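PDB 7LT2: cyclic GMP-AMP synthase-like receptor from Tribolium castaneum, which senses double-stranded RNA in the cytoplasm and joins ATP and GTP into the cyclic dinucleotide 2',3'-cGAMP to trigger innate immune signalling. Local coordinates for residues A[96-108]-A[118-130]. Sequence-based numbering, arbitrary orientation.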
ATOM      1  N   VAL A  96      14.822  -9.862  -2.208  1.00 22.70           N
ATOM      2  CA  VAL A  96      15.437 -10.472  -3.377  1.00 21.25           C
ATOM      3  C   VAL A  96      16.556  -9.578  -3.893  1.00 25.59           C
ATOM      4  O   VAL A  96      16.629  -8.385  -3.590  1.00 20.74           O
ATOM      5  CB  VAL A  96      14.409 -10.735  -4.500  1.00 23.23           C
ATOM      6  CG1 VAL A  96      13.293 -11.660  -4.007  1.00 23.67           C
ATOM      7  CG2 VAL A  96      13.836  -9.420  -5.012  1.00 23.90           C
ATOM      8  N   TRP A  97      17.439 -10.186  -4.681  1.00 25.22           N
ATOM      9  CA  TRP A  97      18.427  -9.475  -5.473  1.00 22.60           C
ATOM     10  C   TRP A  97      18.051  -9.579  -6.945  1.00 21.04           C
ATOM     11  O   TRP A  97      17.394 -10.535  -7.368  1.00 23.57           O
ATOM     12  CB  TRP A  97      19.835 -10.041  -5.258  1.00 24.29           C
ATOM     13  CG  TRP A  97      20.389  -9.810  -3.887  1.00 26.52           C
ATOM     14  CD1 TRP A  97      19.803  -9.121  -2.869  1.00 30.35           C
ATOM     15  CD2 TRP A  97      21.651 -10.271  -3.386  1.00 31.01           C
ATOM     16  NE1 TRP A  97      20.622  -9.122  -1.764  1.00 30.44           N
ATOM     17  CE2 TRP A  97      21.761  -9.823  -2.056  1.00 32.76           C
ATOM     18  CE3 TRP A  97      22.698 -11.021  -3.935  1.00 34.81           C
ATOM     19  CZ2 TRP A  97      22.876 -10.098  -1.263  1.00 35.95           C
ATOM     20  CZ3 TRP A  97      23.806 -11.293  -3.145  1.00 35.01           C
ATOM     21  CH2 TRP A  97      23.885 -10.833  -1.826  1.00 33.58           C
ATOM     22  N   LEU A  98      18.473  -8.587  -7.725  1.00 19.70           N
ATOM     23  CA  LEU A  98      18.168  -8.546  -9.150  1.00 21.11           C
ATOM     24  C   LEU A  98      19.433  -8.149  -9.892  1.00 23.47           C
ATOM     25  O   LEU A  98      19.965  -7.059  -9.671  1.00 25.62           O
ATOM     26  CB  LEU A  98      17.027  -7.562  -9.439  1.00 23.79           C
ATOM     27  CG  LEU A  98      16.260  -7.632 -10.770  1.00 26.81           C
ATOM     28  CD1 LEU A  98      17.076  -7.103 -11.938  1.00 28.94           C
ATOM     29  CD2 LEU A  98      15.775  -9.044 -11.062  1.00 26.73           C
ATOM     30  N   LYS A  99      19.913  -9.025 -10.768  1.00 21.57           N
ATOM     31  CA  LYS A  99      21.091  -8.726 -11.565  1.00 21.58           C
ATOM     32  C   LYS A  99      20.770  -8.916 -13.039  1.00 21.17           C
ATOM     33  O   LYS A  99      19.835  -9.629 -13.413  1.00 23.86           O
ATOM     34  CB  LYS A  99      22.294  -9.597 -11.157  1.00 25.34           C
ATOM     35  CG  LYS A  99      22.074 -11.094 -11.271  1.00 30.27           C
ATOM     36  CD  LYS A  99      23.376 -11.845 -11.013  1.00 35.47           C
ATOM     37  CE  LYS A  99      23.130 -13.318 -10.720  1.00 48.28           C
ATOM     38  NZ  LYS A  99      22.481 -14.030 -11.856  1.00 47.48           N
ATOM     39  N   LEU A 100      21.542  -8.242 -13.879  1.00 24.91           N
ATOM     40  CA  LEU A 100      21.387  -8.326 -15.324  1.00 22.72           C
ATOM     41  C   LEU A 100      22.571  -9.095 -15.890  1.00 23.38           C
ATOM     42  O   LEU A 100      23.724  -8.763 -15.598  1.00 25.85           O
ATOM     43  CB  LEU A 100      21.299  -6.935 -15.962  1.00 22.76           C
ATOM     44  CG  LEU A 100      20.051  -6.066 -15.756  1.00 27.64           C
ATOM     45  CD1 LEU A 100      19.924  -5.565 -14.321  1.00 31.99           C
ATOM     46  CD2 LEU A 100      20.060  -4.892 -16.728  1.00 24.75           C
ATOM     47  N   ASN A 101      22.286 -10.123 -16.690  1.00 21.81           N
ATOM     48  CA  ASN A 101      23.342 -10.957 -17.256  1.00 22.50           C
ATOM     49  C   ASN A 101      23.738 -10.575 -18.678  1.00 25.56           C
ATOM     50  O   ASN A 101      24.717 -11.128 -19.193  1.00 25.04           O
ATOM     51  CB  ASN A 101      22.924 -12.435 -17.234  1.00 28.65           C
ATOM     52  CG  ASN A 101      23.039 -13.056 -15.852  1.00 33.01           C
ATOM     53  OD1 ASN A 101      23.781 -12.572 -14.999  1.00 33.68           O
ATOM     54  ND2 ASN A 101      22.310 -14.143 -15.632  1.00 35.82           N
ATOM     55  N   ASN A 102      23.022  -9.649 -19.325  1.00 25.77           N
ATOM     56  CA  ASN A 102      23.284  -9.356 -20.734  1.00 26.98           C
ATOM     57  C   ASN A 102      22.951  -7.899 -21.060  1.00 23.31           C
ATOM     58  O   ASN A 102      22.400  -7.596 -22.122  1.00 22.29           O
ATOM     59  CB  ASN A 102      22.496 -10.300 -21.649  1.00 23.62           C
ATOM     60  CG  ASN A 102      22.953 -10.232 -23.105  1.00 28.01           C
ATOM     61  OD1 ASN A 102      24.145 -10.160 -23.390  1.00 31.04           O
ATOM     62  ND2 ASN A 102      21.995 -10.239 -24.029  1.00 29.23           N
ATOM     63  N   LEU A 103      23.297  -6.975 -20.162  1.00 24.52           N
ATOM     64  CA  LEU A 103      23.046  -5.567 -20.462  1.00 22.88           C
ATOM     65  C   LEU A 103      23.838  -5.111 -21.683  1.00 21.78           C
ATOM     66  O   LEU A 103      23.324  -4.355 -22.513  1.00 21.54           O
ATOM     67  CB  LEU A 103      23.373  -4.680 -19.258  1.00 20.21           C
ATOM     68  CG  LEU A 103      23.109  -3.191 -19.522  1.00 18.94           C
ATOM     69  CD1 LEU A 103      21.680  -2.977 -19.988  1.00 21.78           C
ATOM     70  CD2 LEU A 103      23.406  -2.332 -18.293  1.00 20.10           C
ATOM     71  N   ASP A 104      25.091  -5.555 -21.805  1.00 22.85           N
ATOM     72  CA  ASP A 104      25.903  -5.145 -22.949  1.00 24.16           C
ATOM     73  C   ASP A 104      25.262  -5.564 -24.265  1.00 25.55           C
ATOM     74  O   ASP A 104      25.249  -4.792 -25.228  1.00 25.30           O
ATOM     75  CB  ASP A 104      27.308  -5.727 -22.838  1.00 22.76           C
ATOM     76  CG  ASP A 104      28.132  -5.064 -21.754  1.00 28.04           C
ATOM     77  OD1 ASP A 104      27.650  -4.087 -21.146  1.00 26.96           O
ATOM     78  OD2 ASP A 104      29.267  -5.522 -21.518  1.00 30.30           O
ATOM     79  N   GLY A 105      24.742  -6.789 -24.333  1.00 23.94           N
ATOM     80  CA  GLY A 105      24.085  -7.230 -25.551  1.00 25.50           C
ATOM     81  C   GLY A 105      22.854  -6.416 -25.881  1.00 24.10           C
ATOM     82  O   GLY A 105      22.561  -6.178 -27.054  1.00 27.26           O
ATOM     83  N   TRP A 106      22.120  -5.974 -24.855  1.00 20.89           N
ATOM     84  CA  TRP A 106      20.987  -5.089 -25.090  1.00 21.53           C
ATOM     85  C   TRP A 106      21.449  -3.729 -25.601  1.00 23.74           C
ATOM     86  O   TRP A 106      20.819  -3.149 -26.493  1.00 22.39           O
ATOM     87  CB  TRP A 106      20.167  -4.945 -23.804  1.00 20.44           C
ATOM     88  CG  TRP A 106      19.068  -3.929 -23.896  1.00 19.02           C
ATOM     89  CD1 TRP A 106      18.941  -2.787 -23.158  1.00 22.28           C
ATOM     90  CD2 TRP A 106      17.950  -3.955 -24.792  1.00 21.43           C
ATOM     91  NE1 TRP A 106      17.808  -2.108 -23.531  1.00 23.15           N
ATOM     92  CE2 TRP A 106      17.184  -2.802 -24.536  1.00 21.99           C
ATOM     93  CE3 TRP A 106      17.518  -4.846 -25.779  1.00 24.48           C
ATOM     94  CZ2 TRP A 106      16.010  -2.514 -25.232  1.00 19.53           C
ATOM     95  CZ3 TRP A 106      16.354  -4.558 -26.470  1.00 24.45           C
ATOM     96  CH2 TRP A 106      15.611  -3.404 -26.189  1.00 23.19           C
ATOM     97  N   LEU A 107      22.545  -3.200 -25.045  1.00 20.32           N
ATOM     98  CA  LEU A 107      23.038  -1.903 -25.500  1.00 20.14           C
ATOM     99  C   LEU A 107      23.461  -1.947 -26.963  1.00 24.53           C
ATOM    100  O   LEU A 107      23.394  -0.924 -27.655  1.00 28.98           O
ATOM    101  CB  LEU A 107      24.196  -1.439 -24.614  1.00 21.75           C
ATOM    102  CG  LEU A 107      23.868  -1.262 -23.127  1.00 23.20           C
ATOM    103  CD1 LEU A 107      25.109  -0.845 -22.341  1.00 26.30           C
ATOM    104  CD2 LEU A 107      22.740  -0.259 -22.936  1.00 23.88           C
ATOM    105  N   ARG A 108      23.882  -3.113 -27.454  1.00 23.61           N
ATOM    106  CA  ARG A 108      24.281  -3.252 -28.849  1.00 21.17           C
ATOM    107  C   ARG A 108      23.096  -3.396 -29.793  1.00 23.32           C
ATOM    108  O   ARG A 108      23.299  -3.445 -31.011  1.00 27.69           O
ATOM    109  CB  ARG A 108      25.225  -4.447 -29.009  1.00 23.52           C
ATOM    110  CG  ARG A 108      26.611  -4.193 -28.440  1.00 24.41           C
ATOM    111  CD  ARG A 108      27.569  -5.329 -28.743  1.00 26.68           C
ATOM    112  NE  ARG A 108      27.283  -6.521 -27.955  1.00 35.89           N
ATOM    113  CZ  ARG A 108      27.992  -6.914 -26.907  1.00 41.04           C
ATOM    114  NH1 ARG A 108      29.057  -6.242 -26.496  1.00 35.03           N
ATOM    115  NH2 ARG A 108      27.628  -8.015 -26.253  1.00 32.92           N
ATOM    116  N   PHE A 118      21.848   3.561 -18.393  1.00 18.35           N
ATOM    117  CA  PHE A 118      21.136   2.733 -17.420  1.00 22.05           C
ATOM    118  C   PHE A 118      22.082   2.183 -16.357  1.00 19.45           C
ATOM    119  O   PHE A 118      21.781   2.229 -15.159  1.00 17.22           O
ATOM    120  CB  PHE A 118      20.393   1.588 -18.119  1.00 19.14           C
ATOM    121  CG  PHE A 118      19.572   0.738 -17.180  1.00 17.01           C
ATOM    122  CD1 PHE A 118      18.270   1.097 -16.869  1.00 17.65           C
ATOM    123  CD2 PHE A 118      20.103  -0.407 -16.604  1.00 20.04           C
ATOM    124  CE1 PHE A 118      17.510   0.331 -15.994  1.00 21.24           C
ATOM    125  CE2 PHE A 118      19.347  -1.176 -15.726  1.00 19.54           C
ATOM    126  CZ  PHE A 118      18.048  -0.805 -15.423  1.00 19.93           C
ATOM    127  N   ARG A 119      23.233   1.653 -16.777  1.00 18.70           N
ATOM    128  CA  ARG A 119      24.184   1.099 -15.820  1.00 17.48           C
ATOM    129  C   ARG A 119      24.636   2.155 -14.814  1.00 20.16           C
ATOM    130  O   ARG A 119      24.602   1.926 -13.600  1.00 20.73           O
ATOM    131  CB  ARG A 119      25.382   0.499 -16.566  1.00 19.62           C
ATOM    132  CG  ARG A 119      26.432  -0.102 -15.655  1.00 23.16           C
ATOM    133  CD  ARG A 119      27.539  -0.803 -16.442  1.00 24.69           C
ATOM    134  NE  ARG A 119      27.160  -2.147 -16.869  1.00 26.34           N
ATOM    135  CZ  ARG A 119      27.230  -2.596 -18.117  1.00 26.58           C
ATOM    136  NH1 ARG A 119      27.656  -1.829 -19.107  1.00 30.51           N
ATOM    137  NH2 ARG A 119      26.886  -3.853 -18.374  1.00 22.48           N
ATOM    138  N   LYS A 120      25.056   3.327 -15.305  1.00 18.90           N
ATOM    139  CA  LYS A 120      25.503   4.395 -14.413  1.00 24.75           C
ATOM    140  C   LYS A 120      24.422   4.781 -13.418  1.00 23.16           C
ATOM    141  O   LYS A 120      24.716   5.063 -12.251  1.00 24.41           O
ATOM    142  CB  LYS A 120      25.895   5.644 -15.206  1.00 27.31           C
ATOM    143  CG  LYS A 120      27.105   5.562 -16.086  1.00 36.49           C
ATOM    144  CD  LYS A 120      27.374   6.957 -16.640  1.00 35.40           C
ATOM    145  CE  LYS A 120      27.836   6.910 -18.070  1.00 36.77           C
ATOM    146  NZ  LYS A 120      26.814   6.262 -18.921  1.00 25.88           N
ATOM    147  N   LYS A 121      23.170   4.836 -13.873  1.00 19.82           N
ATOM    148  CA  LYS A 121      22.101   5.408 -13.060  1.00 20.87           C
ATOM    149  C   LYS A 121      21.492   4.410 -12.087  1.00 21.01           C
ATOM    150  O   LYS A 121      20.989   4.821 -11.036  1.00 20.84           O
ATOM    151  CB  LYS A 121      20.989   5.972 -13.951  1.00 27.36           C
ATOM    152  CG  LYS A 121      21.398   7.137 -14.837  1.00 29.31           C
ATOM    153  CD  LYS A 121      21.910   8.312 -14.031  1.00 36.60           C
ATOM    154  CE  LYS A 121      22.238   9.492 -14.936  1.00 40.63           C
ATOM    155  NZ  LYS A 121      21.057   9.929 -15.727  1.00 44.53           N
ATOM    156  N   PHE A 122      21.514   3.111 -12.403  1.00 18.38           N
ATOM    157  CA  PHE A 122      20.751   2.133 -11.638  1.00 17.16           C
ATOM    158  C   PHE A 122      21.557   1.001 -11.017  1.00 20.58           C
ATOM    159  O   PHE A 122      21.066   0.387 -10.061  1.00 18.82           O
ATOM    160  CB  PHE A 122      19.668   1.481 -12.514  1.00 15.82           C
ATOM    161  CG  PHE A 122      18.559   2.398 -12.918  1.00 18.11           C
ATOM    162  CD1 PHE A 122      18.642   3.132 -14.092  1.00 20.31           C
ATOM    163  CD2 PHE A 122      17.408   2.496 -12.151  1.00 17.82           C
ATOM    164  CE1 PHE A 122      17.602   3.962 -14.484  1.00 18.08           C
ATOM    165  CE2 PHE A 122      16.369   3.325 -12.536  1.00 20.77           C
ATOM    166  CZ  PHE A 122      16.468   4.059 -13.705  1.00 17.62           C
ATOM    167  N   LEU A 123      22.744   0.683 -11.529  1.00 19.61           N
ATOM    168  CA  LEU A 123      23.404  -0.575 -11.212  1.00 20.12           C
ATOM    169  C   LEU A 123      24.647  -0.360 -10.362  1.00 22.86           C
ATOM    170  O   LEU A 123      25.408   0.589 -10.574  1.00 25.72           O
ATOM    171  CB  LEU A 123      23.789  -1.326 -12.489  1.00 19.77           C
ATOM    172  CG  LEU A 123      22.606  -1.648 -13.400  1.00 18.89           C
ATOM    173  CD1 LEU A 123      23.076  -2.438 -14.625  1.00 21.16           C
ATOM    174  CD2 LEU A 123      21.532  -2.412 -12.622  1.00 19.04           C
ATOM    175  N   ALA A 124      24.846  -1.255  -9.406  1.00 23.14           N
ATOM    176  CA  ALA A 124      26.055  -1.272  -8.598  1.00 26.07           C
ATOM    177  C   ALA A 124      27.052  -2.231  -9.248  1.00 34.75           C
ATOM    178  O   ALA A 124      26.917  -2.579 -10.424  1.00 32.31           O
ATOM    179  CB  ALA A 124      25.715  -1.652  -7.155  1.00 27.17           C
ATOM    180  N   ASP A 125      28.059  -2.666  -8.495  1.00 31.05           N
ATOM    181  CA  ASP A 125      29.042  -3.595  -9.033  1.00 40.26           C
ATOM    182  C   ASP A 125      28.375  -4.899  -9.456  1.00 32.57           C
ATOM    183  O   ASP A 125      27.432  -5.373  -8.814  1.00 36.56           O
ATOM    184  CB  ASP A 125      30.135  -3.857  -7.995  1.00 38.17           C
ATOM    185  CG  ASP A 125      29.581  -4.050  -6.591  1.00 52.34           C
ATOM    186  OD1 ASP A 125      28.390  -4.408  -6.453  1.00 51.87           O
ATOM    187  OD2 ASP A 125      30.339  -3.831  -5.622  1.00 63.59           O
ATOM    188  N   ASN A 126      28.861  -5.461 -10.564  1.00 32.06           N
ATOM    189  CA  ASN A 126      28.378  -6.712 -11.144  1.00 33.16           C
ATOM    190  C   ASN A 126      26.953  -6.603 -11.677  1.00 27.54           C
ATOM    191  O   ASN A 126      26.262  -7.620 -11.814  1.00 30.18           O
ATOM    192  CB  ASN A 126      28.484  -7.872 -10.146  1.00 39.34           C
ATOM    193  CG  ASN A 126      29.916  -8.147  -9.726  1.00 53.72           C
ATOM    194  OD1 ASN A 126      30.723  -8.632 -10.518  1.00 50.06           O
ATOM    195  ND2 ASN A 126      30.236  -7.844  -8.471  1.00 49.13           N
ATOM    196  N   ASP A 127      26.507  -5.384 -11.980  1.00 25.08           N
ATOM    197  CA  ASP A 127      25.212  -5.136 -12.626  1.00 23.43           C
ATOM    198  C   ASP A 127      24.041  -5.593 -11.756  1.00 27.39           C
ATOM    199  O   ASP A 127      23.036  -6.105 -12.255  1.00 22.08           O
ATOM    200  CB  ASP A 127      25.147  -5.784 -14.010  1.00 22.30           C
ATOM    201  CG  ASP A 127      25.925  -5.001 -15.056  1.00 31.18           C
ATOM    202  OD1 ASP A 127      26.363  -3.871 -14.750  1.00 26.93           O
ATOM    203  OD2 ASP A 127      26.100  -5.512 -16.184  1.00 34.69           O
ATOM    204  N   PHE A 128      24.165  -5.397 -10.445  1.00 27.19           N
ATOM    205  CA  PHE A 128      23.043  -5.590  -9.537  1.00 25.38           C
ATOM    206  C   PHE A 128      22.223  -4.311  -9.466  1.00 24.04           C
ATOM    207  O   PHE A 128      22.782  -3.217  -9.342  1.00 23.10           O
ATOM    208  CB  PHE A 128      23.519  -5.979  -8.139  1.00 24.12           C
ATOM    209  CG  PHE A 128      23.858  -7.433  -7.995  1.00 29.98           C
ATOM    210  CD1 PHE A 128      22.885  -8.349  -7.636  1.00 30.69           C
ATOM    211  CD2 PHE A 128      25.153  -7.883  -8.212  1.00 28.62           C
ATOM    212  CE1 PHE A 128      23.193  -9.691  -7.496  1.00 32.06           C
ATOM    213  CE2 PHE A 128      25.466  -9.225  -8.073  1.00 35.94           C
ATOM    214  CZ  PHE A 128      24.486 -10.128  -7.717  1.00 31.94           C
ATOM    215  N   LEU A 129      20.903  -4.455  -9.557  1.00 21.68           N
ATOM    216  CA  LEU A 129      20.002  -3.327  -9.359  1.00 20.60           C
ATOM    217  C   LEU A 129      20.162  -2.789  -7.946  1.00 19.01           C
ATOM    218  O   LEU A 129      20.127  -3.549  -6.976  1.00 20.68           O
ATOM    219  CB  LEU A 129      18.554  -3.762  -9.588  1.00 21.05           C
ATOM    220  CG  LEU A 129      17.788  -3.304 -10.827  1.00 29.91           C
ATOM    221  CD1 LEU A 129      16.301  -3.646 -10.667  1.00 24.71           C
ATOM    222  CD2 LEU A 129      17.979  -1.816 -11.107  1.00 26.09           C
ATOM    223  N   ASP A 130      20.322  -1.474  -7.824  1.00 17.92           N
ATOM    224  CA  ASP A 130      20.645  -0.851  -6.547  1.00 18.50           C
ATOM    225  C   ASP A 130      19.492   0.042  -6.100  1.00 20.01           C
ATOM    226  O   ASP A 130      19.050   0.912  -6.855  1.00 19.97           O
ATOM    227  CB  ASP A 130      21.951  -0.054  -6.658  1.00 19.57           C
ATOM    228  CG  ASP A 130      22.433   0.475  -5.324  1.00 23.95           C
ATOM    229  OD1 ASP A 130      21.847   1.454  -4.828  1.00 23.53           O
ATOM    230  OD2 ASP A 130      23.396  -0.094  -4.769  1.00 28.91           O
TER
HETATM  231  O   HOH W   1      19.927  -6.334  -6.411  1.00 22.02           O
HETATM  232  O   HOH W   2      24.831  -7.366 -17.790  1.00 25.11           O
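Arg119 lies between Asp104 and Asp127 in a salt-bridge network that ties helix 118-122 to helix 103-107, within the nucleotidyltransferase domain of this Mab-21 family protein. Its NE and NH2 grip Asp127 side-on, one nitrogen to each carboxylate oxygen. NE to Asp127 OD1 is 2.8 Å and nearly straight, and both oxygens use their syn lone pairs. NH2 is shared: with NH1 it also holds Asp104 end-on, both nitrogens to OD1. Here the carboxylate stands nearly upright to the guanidinium, their planes 86° apart. Leu103 CD2 sits over one guanidinium face and also meets Leu123 CD1, tip to tip, at 3.7 Å. Leu100 joins this apolar cluster, CD1 against Leu123 CD2 and CD2 against Phe118 CE2.

Next to it, residues 127-129 meet strand 95-100 in a single beta bridge, Lys99 with Phe128. Leu129 N donates to Leu98 O, and Leu100 N to Asp127 O. With CG between its backbone N and carbonyl carbon (chi1 59°), the Lys99 chain runs alongside Phe128. CB lies over the Phe128 ring, 3.9 Å from its centroid, a CH-pi contact. Arg238 makes cation-pi contacts with Trp97 and Phe128. One water donates to Leu100 O and Asp127 OD2, and accepts from Leu103 N, with 2.9 Å between that nitrogen and the water oxygen.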